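Local coordinates for interferon gamma receptor 1 (Gallus gallus, PDB 4EQ3), which probably binds the cytokine interferon gamma as the alpha chain of its cell-surface receptor, the fragment here being from its extracellular part, at residues 13-18 with 29-34; 42-47 with 81-86. All blocks are in the same frame, centred on the assembly; numbering follows the deposited sequence.

Contact 1. Residues 13-18 with 29-34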
loop_
_atom_site.group_PDB
_atom_site.type_symbol
_atom_site.label_atom_id
_atom_site.label_comp_id
_atom_site.label_asym_id
_atom_site.label_seq_id
_atom_site.Cartn_x
_atom_site.Cartn_y
_atom_site.Cartn_z
ATOM N N SER A 13 -6.440 -26.786 -12.098
ATOM C CA SER A 13 -5.862 -25.941 -11.066
ATOM C C SER A 13 -6.410 -24.531 -11.195
ATOM O O SER A 13 -6.845 -24.129 -12.268
ATOM C CB SER A 13 -4.341 -25.902 -11.201
ATOM O OG SER A 13 -3.951 -25.053 -12.267
ATOM N N PRO A 14 -6.378 -23.766 -10.100
ATOM C CA PRO A 14 -6.797 -22.365 -10.194
ATOM C C PRO A 14 -6.059 -21.643 -11.322
ATOM O O PRO A 14 -5.057 -22.142 -11.873
ATOM C CB PRO A 14 -6.395 -21.792 -8.833
ATOM C CG PRO A 14 -6.405 -22.971 -7.911
ATOM C CD PRO A 14 -5.922 -24.122 -8.747
ATOM N N THR A 15 -6.552 -20.464 -11.668
ATOM C CA THR A 15 -6.008 -19.742 -12.800
ATOM C C THR A 15 -5.984 -18.238 -12.531
ATOM O O THR A 15 -6.604 -17.759 -11.581
ATOM C CB THR A 15 -6.828 -20.036 -14.070
ATOM O OG1 THR A 15 -6.011 -19.827 -15.229
ATOM C CG2 THR A 15 -8.056 -19.162 -14.131
ATOM N N GLY A 16 -5.231 -17.514 -13.355
ATOM C CA GLY A 16 -5.164 -16.068 -13.281
ATOM C C GLY A 16 -4.726 -15.546 -11.931
ATOM O O GLY A 16 -5.290 -14.569 -11.421
ATOM N N THR A 17 -3.723 -16.188 -11.338
ATOM C CA THR A 17 -3.251 -15.770 -10.028
ATOM C C THR A 17 -2.762 -14.341 -10.097
ATOM O O THR A 17 -2.149 -13.931 -11.085
ATOM C CB THR A 17 -2.125 -16.679 -9.495
ATOM O OG1 THR A 17 -0.943 -16.523 -10.301
ATOM C CG2 THR A 17 -2.578 -18.125 -9.506
ATOM N N SER A 18 -3.055 -13.576 -9.053
ATOM C CA SER A 18 -2.602 -12.199 -8.988
ATOM C C SER A 18 -2.455 -11.734 -7.547
ATOM O O SER A 18 -3.395 -11.824 -6.745
ATOM C CB SER A 18 -3.577 -11.286 -9.729
ATOM O OG SER A 18 -3.163 -9.936 -9.617
ATOM N N TYR A 29 -5.419 -13.112 -5.513
ATOM C CA TYR A 29 -6.644 -13.416 -6.226
ATOM C C TYR A 29 -6.389 -14.484 -7.275
ATOM O O TYR A 29 -5.297 -14.575 -7.816
ATOM C CB TYR A 29 -7.165 -12.173 -6.942
ATOM C CG TYR A 29 -7.457 -10.997 -6.046
ATOM C CD1 TYR A 29 -8.641 -10.935 -5.321
ATOM C CD2 TYR A 29 -6.558 -9.941 -5.934
ATOM C CE1 TYR A 29 -8.925 -9.850 -4.509
ATOM C CE2 TYR A 29 -6.837 -8.842 -5.116
ATOM C CZ TYR A 29 -8.023 -8.809 -4.410
ATOM O OH TYR A 29 -8.322 -7.743 -3.598
ATOM N N TRP A 30 -7.417 -15.265 -7.576
ATOM C CA TRP A 30 -7.370 -16.212 -8.670
ATOM C C TRP A 30 -8.766 -16.420 -9.248
ATOM O O TRP A 30 -9.766 -15.887 -8.744
ATOM C CB TRP A 30 -6.791 -17.551 -8.202
ATOM C CG TRP A 30 -7.517 -18.141 -7.032
ATOM C CD1 TRP A 30 -8.506 -19.082 -7.068
ATOM C CD2 TRP A 30 -7.309 -17.828 -5.649
ATOM N NE1 TRP A 30 -8.931 -19.367 -5.788
ATOM C CE2 TRP A 30 -8.213 -18.608 -4.902
ATOM C CE3 TRP A 30 -6.450 -16.956 -4.971
ATOM C CZ2 TRP A 30 -8.276 -18.551 -3.513
ATOM C CZ3 TRP A 30 -6.518 -16.900 -3.590
ATOM C CH2 TRP A 30 -7.425 -17.688 -2.876
ATOM N N GLN A 31 -8.826 -17.200 -10.313
ATOM C CA GLN A 31 -10.084 -17.501 -10.956
ATOM C C GLN A 31 -10.230 -19.005 -11.113
ATOM O O GLN A 31 -9.235 -19.745 -11.111
ATOM C CB GLN A 31 -10.161 -16.795 -12.309
ATOM C CG GLN A 31 -10.317 -15.283 -12.190
ATOM C CD GLN A 31 -10.255 -14.582 -13.524
ATOM O OE1 GLN A 31 -9.426 -14.913 -14.371
ATOM N NE2 GLN A 31 -11.130 -13.596 -13.716
ATOM N N TYR A 32 -11.471 -19.457 -11.243
ATOM C CA TYR A 32 -11.728 -20.877 -11.362
ATOM C C TYR A 32 -12.912 -21.157 -12.274
ATOM O O TYR A 32 -13.876 -20.392 -12.288
ATOM C CB TYR A 32 -11.969 -21.489 -9.986
ATOM C CG TYR A 32 -11.699 -22.972 -9.957
ATOM C CD1 TYR A 32 -10.396 -23.454 -10.001
ATOM C CD2 TYR A 32 -12.740 -23.890 -9.902
ATOM C CE1 TYR A 32 -10.136 -24.810 -9.984
ATOM C CE2 TYR A 32 -12.489 -25.243 -9.876
ATOM C CZ TYR A 32 -11.181 -25.695 -9.920
ATOM O OH TYR A 32 -10.915 -27.037 -9.906
ATOM N N PRO A 33 -12.821 -22.248 -13.027
ATOM C CA PRO A 33 -13.907 -22.669 -13.899
ATOM C C PRO A 33 -15.160 -23.092 -13.162
ATOM O O PRO A 33 -15.116 -23.429 -12.022
ATOM C CB PRO A 33 -13.304 -23.825 -14.674
ATOM C CG PRO A 33 -12.240 -24.285 -13.871
ATOM C CD PRO A 33 -11.684 -23.150 -13.169
ATOM N N SER A 34 -16.279 -22.985 -13.850
ATOM C CA SER A 34 -17.555 -23.373 -13.314
ATOM C C SER A 34 -17.671 -24.903 -13.171
ATOM O O SER A 34 -17.412 -25.628 -14.102
ATOM C CB SER A 34 -18.670 -22.800 -14.180
ATOM O OG SER A 34 -19.878 -23.013 -13.560
#
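T15 pairs with Q31 and S18 with Y29 as antiparallel hydrogen-bonded pairs, but the register slips by one residue between them, the signature of a beta bulge, with G16 and T17 both set against W30. Each pair makes two backbone hydrogen bonds, among them Q31 N to T15 O at 2.6 Å and S18 N to Y29 O at 2.7 Å. The Y29 carbonyl has a second neighbour in the bulge, since T17 CA lies 3.2 Å from Y29 O in a CA-H...O contact. G16 has a positive phi of 57°, and the chain changes direction at this residue.

On the face shared by T15, S18, Y29 and Q31, T15 and Q31 cross obliquely. T15 OG1 is anti to the backbone N (chi1 -155°), while CG2 lies between N and the carbonyl carbon, on the Q31 side. This CG2 comes within 3.3 Å of Q31 O, a close methyl-to-carbonyl contact, and also touches Q31 CB. P14 and W30 are buried instead, P14 CB touching W30 CD1 at 3.9 Å. Farther along, P14 CA comes to the edge of the Y32 ring, near its plane, 3.8 Å from CD1, while P33 CD lies over one face toward the rim. Y32 OH is hydrogen-bonded to P12 O.

Polar links between the two segments are therefore entirely backbone to backbone. They join the segments at the open end of the hairpin 17-22/25-31, on both sides of the bulge, while the apolar side chains of P14 and W30 turn to the core, where both touch I84.

Contact 2. Residues 42-47 with 81-86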
loop_
_atom_site.group_PDB
_atom_site.type_symbol
_atom_site.label_atom_id
_atom_site.label_comp_id
_atom_site.label_asym_id
_atom_site.label_seq_id
_atom_site.Cartn_x
_atom_site.Cartn_y
_atom_site.Cartn_z
ATOM N N VAL A 42 -6.936 -24.199 -1.238
ATOM C CA VAL A 42 -5.921 -24.154 -0.193
ATOM C C VAL A 42 -4.738 -23.318 -0.649
ATOM O O VAL A 42 -4.144 -23.586 -1.698
ATOM C CB VAL A 42 -5.419 -25.558 0.194
ATOM C CG1 VAL A 42 -4.428 -25.455 1.336
ATOM C CG2 VAL A 42 -6.597 -26.446 0.593
ATOM N N VAL A 43 -4.392 -22.316 0.151
ATOM C CA VAL A 43 -3.309 -21.398 -0.193
ATOM C C VAL A 43 -2.106 -21.642 0.708
ATOM O O VAL A 43 -2.257 -21.778 1.926
ATOM C CB VAL A 43 -3.738 -19.929 -0.028
ATOM C CG1 VAL A 43 -2.588 -18.998 -0.372
ATOM C CG2 VAL A 43 -4.962 -19.630 -0.885
ATOM N N GLU A 44 -0.920 -21.698 0.106
ATOM C CA GLU A 44 0.314 -21.795 0.876
ATOM C C GLU A 44 1.266 -20.632 0.596
ATOM O O GLU A 44 1.233 -20.029 -0.479
ATOM C CB GLU A 44 1.017 -23.114 0.578
ATOM C CG GLU A 44 0.190 -24.328 0.933
ATOM C CD GLU A 44 1.013 -25.598 0.907
ATOM O OE1 GLU A 44 1.759 -25.810 -0.073
ATOM O OE2 GLU A 44 0.919 -26.376 1.879
ATOM N N VAL A 45 2.114 -20.327 1.574
ATOM C CA VAL A 45 3.122 -19.284 1.424
ATOM C C VAL A 45 4.537 -19.842 1.649
ATOM O O VAL A 45 4.741 -20.669 2.522
ATOM C CB VAL A 45 2.864 -18.145 2.405
ATOM C CG1 VAL A 45 2.760 -18.681 3.828
ATOM C CG2 VAL A 45 3.946 -17.076 2.290
ATOM N N LYS A 46 5.490 -19.440 0.849
ATOM C CA LYS A 46 6.879 -19.793 1.040
ATOM C C LYS A 46 7.692 -18.541 1.487
ATOM O O LYS A 46 7.968 -17.697 0.701
ATOM C CB LYS A 46 7.431 -20.435 -0.214
ATOM C CG LYS A 46 8.882 -20.715 -0.171
ATOM C CD LYS A 46 9.356 -21.686 -1.174
ATOM C CE LYS A 46 9.230 -21.217 -2.588
ATOM N NZ LYS A 46 10.184 -21.742 -3.504
ATOM N N PRO A 47 8.003 -18.463 2.776
ATOM C CA PRO A 47 8.762 -17.342 3.335
ATOM C C PRO A 47 10.242 -17.525 3.039
ATOM O O PRO A 47 10.686 -18.660 2.857
ATOM C CB PRO A 47 8.531 -17.472 4.840
ATOM C CG PRO A 47 7.523 -18.583 5.014
ATOM C CD PRO A 47 7.641 -19.438 3.813
ATOM N N TRP A 81 6.769 -16.457 -2.124
ATOM C CA TRP A 81 5.983 -17.087 -3.162
ATOM C C TRP A 81 4.689 -17.583 -2.527
ATOM O O TRP A 81 4.648 -17.866 -1.324
ATOM C CB TRP A 81 6.746 -18.241 -3.818
ATOM C CG TRP A 81 7.773 -17.781 -4.804
ATOM C CD1 TRP A 81 7.627 -17.676 -6.158
ATOM C CD2 TRP A 81 9.099 -17.345 -4.508
ATOM N NE1 TRP A 81 8.784 -17.203 -6.721
ATOM C CE2 TRP A 81 9.705 -16.996 -5.728
ATOM C CE3 TRP A 81 9.830 -17.212 -3.326
ATOM C CZ2 TRP A 81 11.014 -16.530 -5.805
ATOM C CZ3 TRP A 81 11.136 -16.757 -3.404
ATOM C CH2 TRP A 81 11.711 -16.414 -4.634
ATOM N N PHE A 82 3.630 -17.664 -3.324
ATOM C CA PHE A 82 2.367 -18.217 -2.836
ATOM C C PHE A 82 1.853 -19.222 -3.847
ATOM O O PHE A 82 2.231 -19.179 -5.017
ATOM C CB PHE A 82 1.322 -17.117 -2.599
ATOM C CG PHE A 82 1.835 -15.952 -1.810
ATOM C CD1 PHE A 82 2.316 -14.821 -2.456
ATOM C CD2 PHE A 82 1.839 -15.983 -0.424
ATOM C CE1 PHE A 82 2.791 -13.737 -1.734
ATOM C CE2 PHE A 82 2.316 -14.909 0.305
ATOM C CZ PHE A 82 2.799 -13.782 -0.353
ATOM N N ARG A 83 1.004 -20.142 -3.405
ATOM C CA ARG A 83 0.452 -21.125 -4.335
ATOM C C ARG A 83 -0.925 -21.598 -3.887
ATOM O O ARG A 83 -1.256 -21.557 -2.706
ATOM C CB ARG A 83 1.406 -22.316 -4.519
ATOM C CG ARG A 83 1.516 -23.249 -3.318
ATOM C CD ARG A 83 2.519 -24.370 -3.622
ATOM N NE ARG A 83 2.698 -25.326 -2.533
ATOM C CZ ARG A 83 3.543 -26.355 -2.592
ATOM N NH1 ARG A 83 4.270 -26.546 -3.683
ATOM N NH2 ARG A 83 3.661 -27.195 -1.573
ATOM N N ILE A 84 -1.731 -22.040 -4.841
ATOM C CA ILE A 84 -3.091 -22.430 -4.520
ATOM C C ILE A 84 -3.454 -23.709 -5.234
ATOM O O ILE A 84 -3.156 -23.868 -6.408
ATOM C CB ILE A 84 -4.104 -21.364 -4.981
ATOM C CG1 ILE A 84 -3.624 -19.952 -4.606
ATOM C CG2 ILE A 84 -5.490 -21.675 -4.408
ATOM C CD1 ILE A 84 -3.427 -19.038 -5.787
ATOM N N LYS A 85 -4.141 -24.604 -4.536
ATOM C CA LYS A 85 -4.705 -25.778 -5.193
ATOM C C LYS A 85 -6.210 -25.772 -4.987
ATOM O O LYS A 85 -6.701 -25.173 -4.032
ATOM C CB LYS A 85 -4.111 -27.072 -4.627
ATOM C CG LYS A 85 -4.492 -27.328 -3.172
ATOM C CD LYS A 85 -4.042 -28.710 -2.708
ATOM C CE LYS A 85 -4.205 -28.855 -1.204
ATOM N NZ LYS A 85 -3.823 -30.209 -0.710
ATOM N N ALA A 86 -6.927 -26.452 -5.878
ATOM C CA ALA A 86 -8.380 -26.562 -5.797
ATOM C C ALA A 86 -8.826 -27.937 -5.311
ATOM O O ALA A 86 -8.246 -28.963 -5.675
ATOM C CB ALA A 86 -9.003 -26.272 -7.150
#
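V43 lies beside I84 and V45 beside F82 in the middle of the fibronectin type III sandwich, each pair pointing the same way, as non-hydrogen-bonded antiparallel pairs on the inner face of the four-stranded sheet. Strands 42-46 and 81-86 run 160° apart, with axes 4.7 Å from each other at closest approach. The pairs V42-K85, E44-R83 and K46-W81 alternate with them, each making two backbone hydrogen bonds, although W81 N to K46 O is weak.

The other face carries E44, R83, K46 and K85 together with V42 and W81. From its CB, R83 sets off with CG between the backbone N and the carbonyl carbon (chi1 71°) and then runs extended to NE, alongside E44. CG lies 3.9 Å from E44 CB, and CD is at the same distance from E44 OE1. NE then reaches OE1 at 2.7 Å in the salt bridge. CZ, between the two donors, lies 3.1 Å from OE1, and NH2 meets the same oxygen at 2.8 Å. One carboxylate oxygen thus takes both hydrogen bonds. It lies in the guanidinium plane, and the two flat groups are only 7° from coplanar, which should restrict rotation of both tips. Y53 adds a cation-pi contact to R83, and Y95 of strand 91-97 touches both members of the pair.

K85 lies beside V42, with its CE 3.8 Å from V42 CB, and its NZ continues to a hydrogen bond with Q92 OE1. K46 crosses W81 and makes an off-centre cation-pi contact. Inside the sandwich, V43 CG2 packs on I84 CG1, and the tightest apolar touch is V45 CG2 against F82 CE2, at 3.4 Å.

How the contacts relate
Contacts 1 and 2 come from the two facing sheets of the N-terminal fibronectin type III domain, and their centres lie 13 Å apart. Strand 25-31 is followed by strand 40-46 after the loop 32-39, which carries the chain from one sheet to the other. W30 CH2 of contact 1 lies 3.7 Å from V43 CG2 of contact 2, P14 CD approaches I84 O at 3.6 Å, and Y32 CE1 meets A86 CB at 3.4 Å. The C59-C67 disulfide also ties strand 54-62 to strand 66-68. One side of each contact, P14 and W30 with V43 and I84, thus meets in the core, while T15, Y29, Q31 and the salt-bridged E44-R83 lie away from it.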